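Local coordinates for Phosphoglucomutase/phosphomannomutase family protein (Burkholderia thailandensis, PDB 3UW2) that probably transfers a phosphoryl group within phosphohexose substrates, as a metal-dependent enzyme of the phosphohexose mutase family, at residues K39-D44 / N137-V142. Numbering follows the deposited sequence.
Sequences KTLDAD and NGFKMV. With PO4 (phosphate ion), chain B.
The ammonium group of K140 is gripped by several anions at once: NZ donates to O4 of a phosphate ion at 2.7 Å and forms salt bridges with D266 and D268, two of the three aspartates that bind the zinc ion. The strand bearing it, 136-143, belongs to the mixed sheet of the alpha/beta/alpha domain I of the phosphohexose mutases, and it sends K140 toward the zinc-binding aspartates and F139 toward helix 43-59. K140 spans the distance with a chain extended beyond CG, which carries NZ to O4 of the phosphate, an ion probably from the crystallisation liquor that is also hydrogen-bonded to H131 ND1.

On the buried flank of the strand, the example illustrates how a loop leading into a helix can meet a sheet through one branched side chain: L41 is the only residue of 39-44 that makes a substantial contact with 137-142. With CG anti to the backbone N (chi1 -161°), L41 points at the strand, CD2 meeting N137 and CD1 meeting F139. CD2 rests 3.6 Å from the carbonyl O of N137 and 3.8 Å from its CB. Next along the chain, D42 caps helix 43-59 through OD1, which accepts from the V45 nitrogen. F139 packs on A46 and I49 of that helix, while L41 CD1 meets the F139 ring in plane at the edge, 3.9 Å from CE2.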
ATOM      1  N   LYS A  39      14.035 -11.092 -18.446  1.00 42.36           N
ATOM      2  CA  LYS A  39      15.315 -10.440 -18.141  1.00 42.90           C
ATOM      3  C   LYS A  39      15.846 -10.774 -16.762  1.00 40.78           C
ATOM      4  O   LYS A  39      16.975 -11.195 -16.632  1.00 43.36           O
ATOM      5  CB  LYS A  39      15.219  -8.933 -18.240  1.00 45.20           C
ATOM      6  CG  LYS A  39      14.697  -8.447 -19.569  1.00 51.41           C
ATOM      7  CD  LYS A  39      15.276  -7.069 -19.773  1.00 52.90           C
ATOM      8  CE  LYS A  39      14.301  -5.966 -19.373  1.00 54.65           C
ATOM      9  NZ  LYS A  39      13.779  -5.342 -20.638  1.00 58.94           N
ATOM     10  N   THR A  40      15.084 -10.517 -15.714  1.00 35.89           N
ATOM     11  CA  THR A  40      15.548 -10.932 -14.389  1.00 36.11           C
ATOM     12  C   THR A  40      14.585 -11.927 -13.734  1.00 34.91           C
ATOM     13  O   THR A  40      14.816 -12.417 -12.650  1.00 35.40           O
ATOM     14  CB  THR A  40      15.749  -9.712 -13.486  1.00 36.91           C
ATOM     15  OG1 THR A  40      14.569  -8.925 -13.562  1.00 37.57           O
ATOM     16  CG2 THR A  40      16.961  -8.838 -13.989  1.00 37.12           C
ATOM     17  N   LEU A  41      13.488 -12.226 -14.392  1.00 35.50           N
ATOM     18  CA  LEU A  41      12.490 -13.065 -13.744  1.00 34.35           C
ATOM     19  C   LEU A  41      11.991 -14.125 -14.731  1.00 35.28           C
ATOM     20  O   LEU A  41      11.728 -13.794 -15.878  1.00 36.49           O
ATOM     21  CB  LEU A  41      11.339 -12.153 -13.314  1.00 35.10           C
ATOM     22  CG  LEU A  41      10.345 -12.559 -12.275  1.00 35.37           C
ATOM     23  CD1 LEU A  41      11.211 -12.776 -11.050  1.00 42.59           C
ATOM     24  CD2 LEU A  41       9.334 -11.425 -12.040  1.00 34.87           C
ATOM     25  N   ASP A  42      11.863 -15.382 -14.289  1.00 31.44           N
ATOM     26  CA  ASP A  42      11.326 -16.446 -15.157  1.00 32.44           C
ATOM     27  C   ASP A  42      10.859 -17.561 -14.220  1.00 30.94           C
ATOM     28  O   ASP A  42      10.901 -17.378 -12.972  1.00 29.10           O
ATOM     29  CB  ASP A  42      12.359 -16.918 -16.251  1.00 33.62           C
ATOM     30  CG  ASP A  42      13.640 -17.478 -15.664  1.00 38.13           C
ATOM     31  OD1 ASP A  42      13.691 -17.863 -14.451  1.00 36.03           O
ATOM     32  OD2 ASP A  42      14.640 -17.514 -16.414  1.00 42.92           O
ATOM     33  N   ALA A  43      10.404 -18.680 -14.770  1.00 30.89           N
ATOM     34  CA  ALA A  43       9.956 -19.814 -13.917  1.00 31.90           C
ATOM     35  C   ALA A  43      11.067 -20.313 -12.973  1.00 33.09           C
ATOM     36  O   ALA A  43      10.761 -20.665 -11.855  1.00 29.97           O
ATOM     37  CB  ALA A  43       9.465 -20.982 -14.747  1.00 31.58           C
ATOM     38  N   ASP A  44      12.327 -20.394 -13.449  1.00 33.75           N
ATOM     39  CA  ASP A  44      13.427 -20.921 -12.611  1.00 33.20           C
ATOM     40  C   ASP A  44      13.616 -20.042 -11.412  1.00 32.29           C
ATOM     41  O   ASP A  44      13.820 -20.555 -10.300  1.00 30.64           O
ATOM     42  CB  ASP A  44      14.788 -21.031 -13.366  1.00 38.00           C
ATOM     43  CG  ASP A  44      14.761 -22.080 -14.479  1.00 46.70           C
ATOM     44  OD1 ASP A  44      14.104 -23.125 -14.303  1.00 47.03           O
ATOM     45  OD2 ASP A  44      15.371 -21.864 -15.547  1.00 51.26           O
ATOM     46  N   ASN A 137       6.813  -8.117 -12.835  1.00 28.30           N
ATOM     47  CA  ASN A 137       6.131  -8.942 -11.879  1.00 29.88           C
ATOM     48  C   ASN A 137       6.974  -9.071 -10.579  1.00 29.73           C
ATOM     49  O   ASN A 137       8.041  -8.461 -10.452  1.00 31.28           O
ATOM     50  CB  ASN A 137       5.726 -10.284 -12.505  1.00 26.63           C
ATOM     51  CG  ASN A 137       4.400 -10.818 -11.914  1.00 27.16           C
ATOM     52  OD1 ASN A 137       4.069 -10.546 -10.765  1.00 26.73           O
ATOM     53  ND2 ASN A 137       3.655 -11.542 -12.685  1.00 23.98           N
ATOM     54  N   GLY A 138       6.524  -9.859  -9.617  1.00 28.12           N
ATOM     55  CA  GLY A 138       7.207  -9.762  -8.320  1.00 28.05           C
ATOM     56  C   GLY A 138       6.533 -10.573  -7.295  1.00 26.59           C
ATOM     57  O   GLY A 138       5.576 -11.347  -7.633  1.00 26.50           O
ATOM     58  N   PHE A 139       6.987 -10.441  -6.041  1.00 25.57           N
ATOM     59  CA  PHE A 139       6.405 -11.273  -4.972  1.00 27.13           C
ATOM     60  C   PHE A 139       6.287 -10.442  -3.698  1.00 28.66           C
ATOM     61  O   PHE A 139       7.268  -9.787  -3.277  1.00 28.84           O
ATOM     62  CB  PHE A 139       7.301 -12.491  -4.710  1.00 26.83           C
ATOM     63  CG  PHE A 139       7.622 -13.301  -5.975  1.00 26.99           C
ATOM     64  CD1 PHE A 139       6.899 -14.427  -6.286  1.00 25.63           C
ATOM     65  CD2 PHE A 139       8.695 -12.907  -6.835  1.00 26.52           C
ATOM     66  CE1 PHE A 139       7.183 -15.162  -7.440  1.00 27.19           C
ATOM     67  CE2 PHE A 139       8.990 -13.630  -7.986  1.00 27.39           C
ATOM     68  CZ  PHE A 139       8.218 -14.781  -8.296  1.00 28.50           C
ATOM     69  N   LYS A 140       5.109 -10.465  -3.105  1.00 26.23           N
ATOM     70  CA  LYS A 140       4.841  -9.800  -1.836  1.00 26.45           C
ATOM     71  C   LYS A 140       4.712 -10.933  -0.829  1.00 30.93           C
ATOM     72  O   LYS A 140       3.970 -11.859  -1.107  1.00 26.73           O
ATOM     73  CB  LYS A 140       3.555  -8.936  -1.971  1.00 25.57           C
ATOM     74  CG  LYS A 140       3.808  -7.642  -2.803  1.00 28.90           C
ATOM     75  CD  LYS A 140       2.635  -6.625  -2.756  1.00 29.01           C
ATOM     76  CE  LYS A 140       3.029  -5.325  -3.443  1.00 36.33           C
ATOM     77  NZ  LYS A 140       1.865  -4.502  -3.853  1.00 37.82           N
ATOM     78  N   MET A 141       5.466 -10.890   0.295  1.00 28.24           N
ATOM     79  CA  MET A 141       5.655 -12.073   1.139  1.00 32.45           C
ATOM     80  C   MET A 141       5.267 -11.843   2.596  1.00 34.10           C
ATOM     81  O   MET A 141       5.733 -10.880   3.217  1.00 37.72           O
ATOM     82  CB  MET A 141       7.101 -12.484   1.083  1.00 29.45           C
ATOM     83  CG  MET A 141       7.487 -13.036  -0.318  1.00 30.20           C
ATOM     84  SD  MET A 141       9.276 -13.117  -0.540  1.00 32.10           S
ATOM     85  CE  MET A 141       9.720 -11.383  -0.588  1.00 28.34           C
ATOM     86  N   VAL A 142       4.418 -12.706   3.118  1.00 32.25           N
ATOM     87  CA  VAL A 142       4.090 -12.647   4.552  1.00 28.72           C
ATOM     88  C   VAL A 142       4.561 -13.925   5.197  1.00 27.57           C
ATOM     89  O   VAL A 142       4.098 -15.022   4.855  1.00 28.45           O
ATOM     90  CB  VAL A 142       2.605 -12.346   4.788  1.00 27.78           C
ATOM     91  CG1 VAL A 142       2.295 -12.467   6.306  1.00 28.62           C
ATOM     92  CG2 VAL A 142       2.292 -10.921   4.281  1.00 32.19           C
TER
HETATM   93  P   PO4 B 465       2.672  -1.676  -5.577  1.00 61.18           P
HETATM   94  O2  PO4 B 465       1.490  -1.331  -4.676  1.00 61.03           O
HETATM   95  O3  PO4 B 465       3.329  -0.411  -6.076  1.00 74.51           O
HETATM   96  O4  PO4 B 465       3.584  -2.717  -5.012  1.00 66.50           O